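Local structure of type 3 secretion system translocon protein SctE (Shigella flexneri, 3U0C) at residues Asn49-Leu54 and Thr78-Gln83; Arg110-Gln115 and Leu179-Lys184; Asn117-Ala122 and Thr172-Lys177. The protein inserts with its partner IpaC into the host membrane, forming the pore through which type III effector proteins pass into the target cell. All coordinates share one frame; numbering follows the deposited sequence.

Interaction 1: residues Asn49-Leu54 and Thr78-Gln83; sequences NASSQL and TAWKSQ
W80 and L54 carry a surface contact in an antiparallel helical hairpin, where the first turn of helix 50-65 meets an early part of the long helix 71-141. The segment axes run at 165° to each other and come no closer than 11.3 Å, a wide spacing bridged by the long side chains of W80 and K81. With CG of W80 anti to the backbone N (chi1 -179°), the side chain starts out toward the short helix, and the indole reaches it. L54 CD2 sits over one face of its six-membered ring, displaced toward the rim, in a CH-pi contact 4.3 Å from the ring centroid. The far corner of the same ring meets the start of the short helix: W80 CZ3 is 4.0 Å from S51 CB, and W80 CH2 is 4.4 Å from A50 CB. K81 bends at its outer torsions, and its NZ is hydrogen-bonded to T55 OG1, one turn beyond S51. At the N-terminus of the short helix N49 forms an Asx motif. Its OD1 accepts from S52 N at 3.1 Å on an in-plane lone pair, while N49 O takes both S52 OG and Q53 N. Across the helices, K81 NZ also gives S51 OG a weak hydrogen bond of 3.4 Å.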
ATOM      1  N   ASN A  49      11.199 -14.864 -36.506  1.00 58.60           N
ATOM      2  CA  ASN A  49      11.338 -15.611 -35.261  1.00 56.70           C
ATOM      3  C   ASN A  49      12.749 -16.227 -35.157  1.00 48.88           C
ATOM      4  O   ASN A  49      13.057 -17.204 -35.845  1.00 46.39           O
ATOM      5  CB  ASN A  49      10.250 -16.690 -35.200  1.00 59.64           C
ATOM      6  CG  ASN A  49      10.179 -17.382 -33.857  1.00 58.41           C
ATOM      7  OD1 ASN A  49      10.842 -18.389 -33.627  1.00 54.23           O
ATOM      8  ND2 ASN A  49       9.361 -16.847 -32.961  1.00 64.87           N
ATOM      9  N   ALA A  50      13.601 -15.647 -34.307  1.00 38.15           N
ATOM     10  CA  ALA A  50      15.011 -16.035 -34.225  1.00 37.21           C
ATOM     11  C   ALA A  50      15.211 -17.532 -34.025  1.00 37.70           C
ATOM     12  O   ALA A  50      16.111 -18.151 -34.638  1.00 35.90           O
ATOM     13  CB  ALA A  50      15.715 -15.270 -33.117  1.00 28.84           C
ATOM     14  N   SER A  51      14.382 -18.100 -33.155  1.00 28.84           N
ATOM     15  CA  SER A  51      14.479 -19.506 -32.805  1.00 33.81           C
ATOM     16  C   SER A  51      14.227 -20.413 -34.002  1.00 30.15           C
ATOM     17  O   SER A  51      14.951 -21.377 -34.204  1.00 30.29           O
ATOM     18  CB  SER A  51      13.502 -19.842 -31.682  1.00 32.64           C
ATOM     19  OG  SER A  51      13.563 -21.210 -31.330  1.00 30.17           O
ATOM     20  N   SER A  52      13.195 -20.108 -34.781  1.00 31.84           N
ATOM     21  CA  SER A  52      12.863 -20.946 -35.920  1.00 38.55           C
ATOM     22  C   SER A  52      13.938 -20.796 -36.990  1.00 34.64           C
ATOM     23  O   SER A  52      14.401 -21.785 -37.555  1.00 34.81           O
ATOM     24  CB  SER A  52      11.474 -20.628 -36.474  1.00 33.50           C
ATOM     25  OG  SER A  52      11.466 -19.414 -37.194  1.00 36.05           O
ATOM     26  N   GLN A  53      14.361 -19.562 -37.241  1.00 29.88           N
ATOM     27  CA  GLN A  53      15.453 -19.340 -38.172  1.00 39.48           C
ATOM     28  C   GLN A  53      16.709 -20.119 -37.765  1.00 35.59           C
ATOM     29  O   GLN A  53      17.346 -20.758 -38.599  1.00 36.50           O
ATOM     30  CB  GLN A  53      15.767 -17.857 -38.332  1.00 35.32           C
ATOM     31  CG  GLN A  53      14.632 -17.038 -38.913  1.00 42.32           C
ATOM     32  CD  GLN A  53      14.286 -17.417 -40.343  1.00 47.46           C
ATOM     33  OE1 GLN A  53      14.743 -16.776 -41.289  1.00 47.94           O
ATOM     34  NE2 GLN A  53      13.452 -18.442 -40.506  1.00 48.73           N
ATOM     35  N   LEU A  54      17.050 -20.057 -36.484  1.00 32.52           N
ATOM     36  CA  LEU A  54      18.189 -20.792 -35.947  1.00 33.68           C
ATOM     37  C   LEU A  54      18.058 -22.302 -36.186  1.00 35.21           C
ATOM     38  O   LEU A  54      19.035 -22.964 -36.536  1.00 32.80           O
ATOM     39  CB  LEU A  54      18.376 -20.490 -34.456  1.00 32.42           C
ATOM     40  CG  LEU A  54      19.559 -21.177 -33.779  1.00 30.45           C
ATOM     41  CD1 LEU A  54      20.854 -20.762 -34.460  1.00 28.59           C
ATOM     42  CD2 LEU A  54      19.605 -20.867 -32.287  1.00 30.21           C
ATOM     43  N   THR A  78      20.620 -25.895 -28.096  1.00 33.34           N
ATOM     44  CA  THR A  78      19.607 -26.396 -27.180  1.00 38.36           C
ATOM     45  C   THR A  78      19.554 -25.541 -25.899  1.00 41.42           C
ATOM     46  O   THR A  78      18.473 -25.163 -25.436  1.00 33.97           O
ATOM     47  CB  THR A  78      19.863 -27.869 -26.811  1.00 40.73           C
ATOM     48  OG1 THR A  78      19.944 -28.665 -28.001  1.00 45.49           O
ATOM     49  CG2 THR A  78      18.737 -28.400 -25.940  1.00 42.69           C
ATOM     50  N   ALA A  79      20.723 -25.230 -25.344  1.00 37.25           N
ATOM     51  CA  ALA A  79      20.813 -24.416 -24.137  1.00 39.41           C
ATOM     52  C   ALA A  79      20.180 -23.054 -24.370  1.00 38.70           C
ATOM     53  O   ALA A  79      19.348 -22.590 -23.584  1.00 33.27           O
ATOM     54  CB  ALA A  79      22.264 -24.255 -23.713  1.00 36.89           C
ATOM     55  N   TRP A  80      20.580 -22.426 -25.471  1.00 33.49           N
ATOM     56  CA  TRP A  80      20.058 -21.129 -25.867  1.00 35.89           C
ATOM     57  C   TRP A  80      18.537 -21.135 -25.922  1.00 33.55           C
ATOM     58  O   TRP A  80      17.893 -20.233 -25.409  1.00 28.96           O
ATOM     59  CB  TRP A  80      20.625 -20.737 -27.232  1.00 31.59           C
ATOM     60  CG  TRP A  80      20.165 -19.408 -27.715  1.00 30.12           C
ATOM     61  CD1 TRP A  80      20.799 -18.217 -27.546  1.00 28.64           C
ATOM     62  CD2 TRP A  80      18.973 -19.125 -28.456  1.00 27.91           C
ATOM     63  NE1 TRP A  80      20.076 -17.209 -28.129  1.00 26.52           N
ATOM     64  CE2 TRP A  80      18.952 -17.744 -28.699  1.00 27.02           C
ATOM     65  CE3 TRP A  80      17.919 -19.909 -28.927  1.00 28.68           C
ATOM     66  CZ2 TRP A  80      17.921 -17.124 -29.397  1.00 31.53           C
ATOM     67  CZ3 TRP A  80      16.897 -19.293 -29.619  1.00 33.50           C
ATOM     68  CH2 TRP A  80      16.905 -17.915 -29.851  1.00 27.60           C
ATOM     69  N   LYS A  81      17.981 -22.155 -26.568  1.00 37.42           N
ATOM     70  CA  LYS A  81      16.538 -22.305 -26.713  1.00 35.70           C
ATOM     71  C   LYS A  81      15.901 -22.354 -25.341  1.00 37.92           C
ATOM     72  O   LYS A  81      14.914 -21.681 -25.082  1.00 33.40           O
ATOM     73  CB  LYS A  81      16.200 -23.589 -27.478  1.00 37.83           C
ATOM     74  CG  LYS A  81      16.309 -23.485 -29.004  1.00 37.22           C
ATOM     75  CD  LYS A  81      16.242 -24.873 -29.646  1.00 35.56           C
ATOM     76  CE  LYS A  81      15.552 -24.835 -30.994  1.00 43.97           C
ATOM     77  NZ  LYS A  81      15.920 -23.595 -31.722  1.00 47.52           N
ATOM     78  N   SER A  82      16.493 -23.161 -24.469  1.00 30.57           N
ATOM     79  CA  SER A  82      16.011 -23.336 -23.115  1.00 30.57           C
ATOM     80  C   SER A  82      16.018 -22.019 -22.342  1.00 34.22           C
ATOM     81  O   SER A  82      15.012 -21.647 -21.745  1.00 31.86           O
ATOM     82  CB  SER A  82      16.856 -24.370 -22.384  1.00 36.76           C
ATOM     83  OG  SER A  82      16.675 -24.230 -20.992  1.00 41.00           O
ATOM     84  N   GLN A  83      17.162 -21.334 -22.357  1.00 35.81           N
ATOM     85  CA  GLN A  83      17.301 -20.021 -21.734  1.00 36.69           C
ATOM     86  C   GLN A  83      16.245 -19.052 -22.261  1.00 35.05           C
ATOM     87  O   GLN A  83      15.583 -18.376 -21.482  1.00 34.49           O
ATOM     88  CB  GLN A  83      18.704 -19.451 -21.966  1.00 29.47           C
ATOM     89  CG  GLN A  83      18.861 -17.966 -21.633  1.00 54.56           C
ATOM     90  CD  GLN A  83      20.288 -17.457 -21.829  1.00 49.90           C
ATOM     91  OE1 GLN A  83      21.107 -17.496 -20.905  1.00 50.48           O
ATOM     92  NE2 GLN A  83      20.594 -16.995 -23.037  1.00 41.84           N
TER

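Interaction 2: residues Arg110-Gln115 and Leu179-Lys184; sequences RDYEKQ and LSIHSK
The helical segments 110-115 and 179-184 run antiparallel at 162°, with axes approaching to 9.3 Å and Y112 facing I181 in the register. This is a pairing within the long antiparallel coiled coil of the translocator's N-terminal region. I181 points at the other helix and is the central side chain. Its two branches part: CG2 lies 3.8 Å from Y112 CB, and CD1 reaches between D111 and Q115. There I181 CD1 is 3.5 Å from Q115 CG and 3.7 Å from the backbone D111 O. The side chains of Q115 and I181 cross at about a right angle. CG of Y112 is anti to the backbone N (chi1 -169°), and the phenol runs side by side with H182, both pointing the same way. The ring planes are at 49° with centroids 5.8 Å apart, an oblique pair. Y112 CE1 meets H182 CB at 3.9 Å. Y112 and Q115 also touch T178, so the interface continues along helix 150-197. I181 is thus packed against Y112, the aliphatic part of Q115 and D111 CB and O. With neither a hydrogen bond nor a salt bridge between the two segments, their pairing depends on shape and apolar fit around I181.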
ATOM      1  N   ARG A 110      -4.436   6.021  -2.522  1.00 34.95           N
ATOM      2  CA  ARG A 110      -5.738   6.649  -2.372  1.00 38.29           C
ATOM      3  C   ARG A 110      -6.309   6.445  -0.969  1.00 36.22           C
ATOM      4  O   ARG A 110      -6.885   7.373  -0.389  1.00 41.39           O
ATOM      5  CB  ARG A 110      -6.712   6.124  -3.431  1.00 44.24           C
ATOM      6  CG  ARG A 110      -6.485   6.695  -4.821  1.00 52.91           C
ATOM      7  CD  ARG A 110      -7.634   6.337  -5.776  1.00 61.32           C
ATOM      8  NE  ARG A 110      -7.773   4.885  -5.952  1.00 65.60           N
ATOM      9  CZ  ARG A 110      -7.140   4.178  -6.887  1.00 64.74           C
ATOM     10  NH1 ARG A 110      -6.330   4.781  -7.747  1.00 64.64           N
ATOM     11  NH2 ARG A 110      -7.320   2.870  -6.968  1.00 63.49           N
ATOM     12  N   ASP A 111      -6.136   5.243  -0.425  1.00 28.25           N
ATOM     13  CA  ASP A 111      -6.636   4.928   0.909  1.00 31.83           C
ATOM     14  C   ASP A 111      -5.921   5.757   1.954  1.00 30.94           C
ATOM     15  O   ASP A 111      -6.530   6.282   2.880  1.00 31.65           O
ATOM     16  CB  ASP A 111      -6.441   3.453   1.239  1.00 32.71           C
ATOM     17  CG  ASP A 111      -7.353   2.556   0.445  1.00 36.49           C
ATOM     18  OD1 ASP A 111      -8.408   3.033  -0.029  1.00 42.89           O
ATOM     19  OD2 ASP A 111      -7.017   1.370   0.305  1.00 35.78           O
ATOM     20  N   TYR A 112      -4.611   5.856   1.794  1.00 29.11           N
ATOM     21  CA  TYR A 112      -3.778   6.627   2.699  1.00 30.63           C
ATOM     22  C   TYR A 112      -4.212   8.089   2.772  1.00 29.56           C
ATOM     23  O   TYR A 112      -4.317   8.647   3.844  1.00 29.97           O
ATOM     24  CB  TYR A 112      -2.340   6.564   2.229  1.00 28.82           C
ATOM     25  CG  TYR A 112      -1.336   7.096   3.212  1.00 33.11           C
ATOM     26  CD1 TYR A 112      -1.183   6.515   4.465  1.00 30.90           C
ATOM     27  CD2 TYR A 112      -0.511   8.160   2.876  1.00 31.54           C
ATOM     28  CE1 TYR A 112      -0.240   6.981   5.348  1.00 29.44           C
ATOM     29  CE2 TYR A 112       0.435   8.631   3.753  1.00 33.98           C
ATOM     30  CZ  TYR A 112       0.563   8.039   4.987  1.00 29.37           C
ATOM     31  OH  TYR A 112       1.506   8.509   5.859  1.00 33.34           O
ATOM     32  N   GLU A 113      -4.428   8.685   1.605  1.00 33.51           N
ATOM     33  CA  GLU A 113      -4.847  10.070   1.465  1.00 31.61           C
ATOM     34  C   GLU A 113      -6.222  10.279   2.068  1.00 36.23           C
ATOM     35  O   GLU A 113      -6.449  11.250   2.792  1.00 32.68           O
ATOM     36  CB  GLU A 113      -4.883  10.456  -0.014  1.00 34.18           C
ATOM     37  CG  GLU A 113      -3.524  10.639  -0.642  1.00 36.23           C
ATOM     38  CD  GLU A 113      -3.572  10.691  -2.167  1.00 44.63           C
ATOM     39  OE1 GLU A 113      -4.657  10.482  -2.758  1.00 43.89           O
ATOM     40  OE2 GLU A 113      -2.512  10.934  -2.783  1.00 49.51           O
ATOM     41  N   LYS A 114      -7.138   9.370   1.752  1.00 28.79           N
ATOM     42  CA  LYS A 114      -8.477   9.421   2.309  1.00 29.38           C
ATOM     43  C   LYS A 114      -8.458   9.377   3.843  1.00 29.79           C
ATOM     44  O   LYS A 114      -9.193  10.124   4.509  1.00 32.72           O
ATOM     45  CB  LYS A 114      -9.332   8.293   1.741  1.00 35.40           C
ATOM     46  CG  LYS A 114     -10.622   8.052   2.512  1.00 47.09           C
ATOM     47  CD  LYS A 114     -11.565   7.114   1.761  1.00 54.75           C
ATOM     48  CE  LYS A 114     -12.991   7.189   2.325  1.00 59.81           C
ATOM     49  NZ  LYS A 114     -13.886   6.225   1.598  1.00 63.00           N
ATOM     50  N   GLN A 115      -7.613   8.516   4.399  1.00 29.13           N
ATOM     51  CA  GLN A 115      -7.505   8.360   5.842  1.00 29.48           C
ATOM     52  C   GLN A 115      -6.832   9.549   6.518  1.00 36.33           C
ATOM     53  O   GLN A 115      -7.233   9.942   7.609  1.00 30.22           O
ATOM     54  CB  GLN A 115      -6.764   7.086   6.215  1.00 29.16           C
ATOM     55  CG  GLN A 115      -7.557   5.833   5.972  1.00 38.92           C
ATOM     56  CD  GLN A 115      -8.845   5.817   6.753  1.00 34.78           C
ATOM     57  OE1 GLN A 115      -8.869   6.132   7.951  1.00 38.21           O
ATOM     58  NE2 GLN A 115      -9.934   5.459   6.083  1.00 33.34           N
ATOM     59  N   LEU A 179      -1.385   4.424   9.709  1.00 32.96           N
ATOM     60  CA  LEU A 179      -0.089   3.799   9.932  1.00 33.90           C
ATOM     61  C   LEU A 179      -0.034   2.394   9.330  1.00 34.43           C
ATOM     62  O   LEU A 179       0.998   1.966   8.807  1.00 31.19           O
ATOM     63  CB  LEU A 179       0.209   3.740  11.433  1.00 32.92           C
ATOM     64  CG  LEU A 179       0.498   5.087  12.117  1.00 32.49           C
ATOM     65  CD1 LEU A 179       0.779   4.917  13.614  1.00 34.81           C
ATOM     66  CD2 LEU A 179       1.647   5.820  11.440  1.00 31.34           C
ATOM     67  N   SER A 180      -1.163   1.699   9.410  1.00 30.18           N
ATOM     68  CA  SER A 180      -1.319   0.362   8.871  1.00 30.06           C
ATOM     69  C   SER A 180      -1.195   0.372   7.344  1.00 34.03           C
ATOM     70  O   SER A 180      -0.488  -0.450   6.754  1.00 33.11           O
ATOM     71  CB  SER A 180      -2.680  -0.196   9.285  1.00 30.38           C
ATOM     72  OG  SER A 180      -2.930  -1.457   8.690  1.00 41.50           O
ATOM     73  N   ILE A 181      -1.907   1.299   6.716  1.00 34.32           N
ATOM     74  CA  ILE A 181      -1.834   1.499   5.277  1.00 30.12           C
ATOM     75  C   ILE A 181      -0.407   1.805   4.849  1.00 31.37           C
ATOM     76  O   ILE A 181       0.090   1.225   3.891  1.00 30.10           O
ATOM     77  CB  ILE A 181      -2.757   2.648   4.825  1.00 30.13           C
ATOM     78  CG1 ILE A 181      -4.221   2.295   5.066  1.00 30.47           C
ATOM     79  CG2 ILE A 181      -2.555   2.973   3.367  1.00 29.69           C
ATOM     80  CD1 ILE A 181      -5.135   3.493   4.930  1.00 30.66           C
ATOM     81  N   HIS A 182       0.238   2.718   5.568  1.00 30.23           N
ATOM     82  CA  HIS A 182       1.631   3.058   5.324  1.00 28.67           C
ATOM     83  C   HIS A 182       2.498   1.819   5.412  1.00 29.72           C
ATOM     84  O   HIS A 182       3.460   1.688   4.667  1.00 31.83           O
ATOM     85  CB  HIS A 182       2.131   4.083   6.339  1.00 29.01           C
ATOM     86  CG  HIS A 182       3.533   4.543   6.095  1.00 39.45           C
ATOM     87  ND1 HIS A 182       3.820   5.720   5.418  1.00 38.50           N
ATOM     88  CD2 HIS A 182       4.727   4.003   6.421  1.00 36.52           C
ATOM     89  CE1 HIS A 182       5.130   5.874   5.356  1.00 34.44           C
ATOM     90  NE2 HIS A 182       5.705   4.848   5.952  1.00 35.09           N
ATOM     91  N   SER A 183       2.164   0.917   6.326  1.00 28.04           N
ATOM     92  CA  SER A 183       2.917  -0.312   6.469  1.00 28.14           C
ATOM     93  C   SER A 183       2.689  -1.225   5.258  1.00 27.81           C
ATOM     94  O   SER A 183       3.612  -1.868   4.767  1.00 33.66           O
ATOM     95  CB  SER A 183       2.523  -1.030   7.755  1.00 32.26           C
ATOM     96  OG  SER A 183       3.347  -2.167   7.957  1.00 38.43           O
ATOM     97  N   LYS A 184       1.449  -1.277   4.792  1.00 27.56           N
ATOM     98  CA  LYS A 184       1.105  -2.037   3.617  1.00 27.31           C
ATOM     99  C   LYS A 184       1.839  -1.500   2.380  1.00 36.42           C
ATOM    100  O   LYS A 184       2.235  -2.274   1.521  1.00 26.64           O
ATOM    101  CB  LYS A 184      -0.407  -2.068   3.389  1.00 27.41           C
ATOM    102  CG  LYS A 184      -1.154  -3.053   4.292  1.00 27.88           C
ATOM    103  CD  LYS A 184      -2.647  -3.092   4.001  1.00 28.03           C
ATOM    104  CE  LYS A 184      -3.438  -3.614   5.209  1.00 41.26           C
ATOM    105  NZ  LYS A 184      -4.848  -3.963   4.851  1.00 46.60           N
TER

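Interaction 3: residues Asn117-Ala122 and Thr172-Lys177; sequences NKLKNA and TLIEQK
I174 meets L119 and A122 through its two separate branches, and these apolar touches form the first shell of the contact. I174 CG2 lies against the base of the leucine, 3.6 Å from L119 CB and 3.7 Å from L119 CA. I174 CD1 reaches the methyl of A122, with 3.8 Å between I174 CD1 and A122 CB. The same CD1 is 4.0 Å from the backbone K118 O. CG1 of I174 is anti to the carbonyl carbon (chi1 -62°), which leaves CG2 anti to the backbone N. The isoleucine thus spreads along the facing helix, over K118, L119 and A122. K118 adds its CB, 4.3 Å from I174 CG2, and then its chain leads away from the interface.

Beside this group, L119 turns one methyl toward E175, the residue after I174. L119 CD1 stands 4.2 Å from E175 CB, and the two side chains cross obliquely. The carboxylate of E175 has its partner one turn back on its own helix, where OE1 forms a salt bridge with R171. The side chains of L119 and A122 also touch R171, so the salt-bridged arginine lies beside the apolar contact.

The segment axes run antiparallel at 158° and approach to 9.2 Å, with L119 opposite I174 in the register. The contact belongs to the antiparallel coiled coil of helices 71-141 and 150-197. I174 and K177 also touch Q115, one turn before L119, which extends the packing along helix 71-141; the fold contains no strands.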
ATOM      1  N   ASN A 117      -6.943  12.634   5.406  1.00 31.32           N
ATOM      2  CA  ASN A 117      -7.987  13.656   5.487  1.00 31.99           C
ATOM      3  C   ASN A 117      -8.963  13.385   6.626  1.00 32.59           C
ATOM      4  O   ASN A 117      -9.337  14.303   7.357  1.00 33.24           O
ATOM      5  CB  ASN A 117      -8.755  13.800   4.175  1.00 31.94           C
ATOM      6  CG  ASN A 117      -9.993  14.676   4.323  1.00 56.21           C
ATOM      7  OD1 ASN A 117      -9.891  15.890   4.585  1.00 56.13           O
ATOM      8  ND2 ASN A 117     -11.176  14.066   4.174  1.00 56.46           N
ATOM      9  N   LYS A 118      -9.376  12.129   6.765  1.00 35.30           N
ATOM     10  CA  LYS A 118     -10.277  11.722   7.840  1.00 39.35           C
ATOM     11  C   LYS A 118      -9.696  12.045   9.217  1.00 39.77           C
ATOM     12  O   LYS A 118     -10.418  12.439  10.140  1.00 32.56           O
ATOM     13  CB  LYS A 118     -10.596  10.224   7.750  1.00 35.96           C
ATOM     14  CG  LYS A 118     -11.560   9.870   6.644  1.00 31.28           C
ATOM     15  CD  LYS A 118     -12.189   8.518   6.868  1.00 41.09           C
ATOM     16  CE  LYS A 118     -13.090   8.128   5.703  1.00 45.18           C
ATOM     17  NZ  LYS A 118     -14.437   8.782   5.713  1.00 56.13           N
ATOM     18  N   LEU A 119      -8.385  11.867   9.340  1.00 38.30           N
ATOM     19  CA  LEU A 119      -7.686  12.071  10.593  1.00 34.00           C
ATOM     20  C   LEU A 119      -7.581  13.551  10.949  1.00 35.30           C
ATOM     21  O   LEU A 119      -7.518  13.907  12.112  1.00 34.39           O
ATOM     22  CB  LEU A 119      -6.297  11.461  10.512  1.00 31.92           C
ATOM     23  CG  LEU A 119      -5.322  11.720  11.660  1.00 31.19           C
ATOM     24  CD1 LEU A 119      -5.899  11.199  12.969  1.00 31.49           C
ATOM     25  CD2 LEU A 119      -3.979  11.061  11.344  1.00 30.46           C
ATOM     26  N   LYS A 120      -7.532  14.402   9.935  1.00 37.31           N
ATOM     27  CA  LYS A 120      -7.523  15.835  10.159  1.00 41.32           C
ATOM     28  C   LYS A 120      -8.879  16.319  10.654  1.00 47.52           C
ATOM     29  O   LYS A 120      -8.966  17.131  11.583  1.00 36.09           O
ATOM     30  CB  LYS A 120      -7.175  16.549   8.869  1.00 45.55           C
ATOM     31  CG  LYS A 120      -7.850  17.892   8.687  1.00 55.87           C
ATOM     32  CD  LYS A 120      -7.623  18.313   7.250  1.00 58.82           C
ATOM     33  CE  LYS A 120      -8.258  19.636   6.873  1.00 70.39           C
ATOM     34  NZ  LYS A 120      -8.058  19.774   5.394  1.00 70.65           N
ATOM     35  N   ASN A 121      -9.942  15.829  10.029  1.00 34.02           N
ATOM     36  CA  ASN A 121     -11.272  16.156  10.516  1.00 36.07           C
ATOM     37  C   ASN A 121     -11.449  15.698  11.960  1.00 35.24           C
ATOM     38  O   ASN A 121     -12.132  16.348  12.742  1.00 37.34           O
ATOM     39  CB  ASN A 121     -12.352  15.555   9.629  1.00 35.91           C
ATOM     40  CG  ASN A 121     -12.333  16.132   8.231  1.00 38.56           C
ATOM     41  OD1 ASN A 121     -11.587  17.072   7.940  1.00 39.76           O
ATOM     42  ND2 ASN A 121     -13.162  15.578   7.353  1.00 37.68           N
ATOM     43  N   ALA A 122     -10.813  14.585  12.312  1.00 33.38           N
ATOM     44  CA  ALA A 122     -10.915  14.047  13.654  1.00 34.90           C
ATOM     45  C   ALA A 122     -10.187  14.932  14.650  1.00 40.30           C
ATOM     46  O   ALA A 122     -10.698  15.186  15.744  1.00 41.36           O
ATOM     47  CB  ALA A 122     -10.386  12.633  13.714  1.00 33.23           C
ATOM     48  N   THR A 172      -7.696   7.833  17.465  1.00 43.15           N
ATOM     49  CA  THR A 172      -6.598   6.880  17.516  1.00 44.30           C
ATOM     50  C   THR A 172      -6.838   5.735  16.530  1.00 29.91           C
ATOM     51  O   THR A 172      -5.895   5.245  15.925  1.00 29.55           O
ATOM     52  CB  THR A 172      -6.350   6.302  18.931  1.00 47.26           C
ATOM     53  OG1 THR A 172      -7.209   5.174  19.161  1.00 48.99           O
ATOM     54  CG2 THR A 172      -6.547   7.353  20.010  1.00 30.58           C
ATOM     55  N   LEU A 173      -8.096   5.315  16.378  1.00 32.14           N
ATOM     56  CA  LEU A 173      -8.443   4.274  15.412  1.00 32.37           C
ATOM     57  C   LEU A 173      -8.013   4.679  14.004  1.00 34.51           C
ATOM     58  O   LEU A 173      -7.329   3.915  13.298  1.00 31.97           O
ATOM     59  CB  LEU A 173      -9.943   3.972  15.432  1.00 32.21           C
ATOM     60  CG  LEU A 173     -10.382   2.858  16.388  1.00 48.35           C
ATOM     61  CD1 LEU A 173     -11.899   2.836  16.599  1.00 42.74           C
ATOM     62  CD2 LEU A 173      -9.876   1.517  15.873  1.00 53.64           C
ATOM     63  N   ILE A 174      -8.411   5.880  13.595  1.00 32.35           N
ATOM     64  CA  ILE A 174      -8.055   6.398  12.279  1.00 32.01           C
ATOM     65  C   ILE A 174      -6.541   6.461  12.116  1.00 31.56           C
ATOM     66  O   ILE A 174      -5.994   5.990  11.119  1.00 31.04           O
ATOM     67  CB  ILE A 174      -8.647   7.800  12.046  1.00 33.84           C
ATOM     68  CG1 ILE A 174     -10.175   7.749  12.096  1.00 32.91           C
ATOM     69  CG2 ILE A 174      -8.172   8.363  10.715  1.00 33.58           C
ATOM     70  CD1 ILE A 174     -10.826   9.103  12.273  1.00 37.34           C
ATOM     71  N   GLU A 175      -5.869   7.044  13.104  1.00 32.09           N
ATOM     72  CA  GLU A 175      -4.415   7.149  13.081  1.00 31.76           C
ATOM     73  C   GLU A 175      -3.780   5.777  12.890  1.00 33.99           C
ATOM     74  O   GLU A 175      -2.791   5.633  12.171  1.00 31.23           O
ATOM     75  CB  GLU A 175      -3.904   7.792  14.371  1.00 32.18           C
ATOM     76  CG  GLU A 175      -2.394   7.957  14.426  1.00 42.61           C
ATOM     77  CD  GLU A 175      -1.954   8.937  15.495  1.00 44.29           C
ATOM     78  OE1 GLU A 175      -2.267   8.705  16.681  1.00 47.56           O
ATOM     79  OE2 GLU A 175      -1.294   9.940  15.148  1.00 48.74           O
ATOM     80  N   GLN A 176      -4.356   4.770  13.539  1.00 38.08           N
ATOM     81  CA  GLN A 176      -3.861   3.403  13.426  1.00 39.01           C
ATOM     82  C   GLN A 176      -3.979   2.906  11.990  1.00 32.63           C
ATOM     83  O   GLN A 176      -3.040   2.325  11.445  1.00 33.18           O
ATOM     84  CB  GLN A 176      -4.628   2.475  14.370  1.00 42.79           C
ATOM     85  CG  GLN A 176      -4.005   2.342  15.751  1.00 54.03           C
ATOM     86  CD  GLN A 176      -2.534   2.711  15.764  1.00 57.07           C
ATOM     87  OE1 GLN A 176      -1.699   2.001  15.205  1.00 52.50           O
ATOM     88  NE2 GLN A 176      -2.211   3.827  16.406  1.00 59.88           N
ATOM     89  N   LYS A 177      -5.138   3.137  11.383  1.00 30.91           N
ATOM     90  CA  LYS A 177      -5.373   2.732   9.998  1.00 30.50           C
ATOM     91  C   LYS A 177      -4.391   3.409   9.054  1.00 32.72           C
ATOM     92  O   LYS A 177      -3.807   2.768   8.192  1.00 30.36           O
ATOM     93  CB  LYS A 177      -6.790   3.036   9.542  1.00 30.70           C
ATOM     94  CG  LYS A 177      -7.828   2.114  10.117  1.00 58.28           C
ATOM     95  CD  LYS A 177      -9.187   2.409   9.519  1.00 60.59           C
ATOM     96  CE  LYS A 177     -10.297   1.682  10.265  1.00 59.17           C
ATOM     97  NZ  LYS A 177     -11.583   1.716   9.497  1.00 56.48           N
TER

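All three contacts use helix 71-141, which runs through the elongated, all-helical N-terminal region. Interaction 1 comes first along the chain and pairs this helix with helix 50-65. Interactions 2 and 3 pair it with helix 150-197, and 117-122/172-177 is nested inside the loop closed by 110-115/179-184. These two are neighbours, with centres 10 Å apart, and they touch where Q115 O meets I174 CG2 at 3.6 Å. Interaction 1 is remote: its centre lies 47 Å from that of interaction 2 and 57 Å from that of interaction 3. One long helix is thus paired with a different antiparallel partner at each of two distant places.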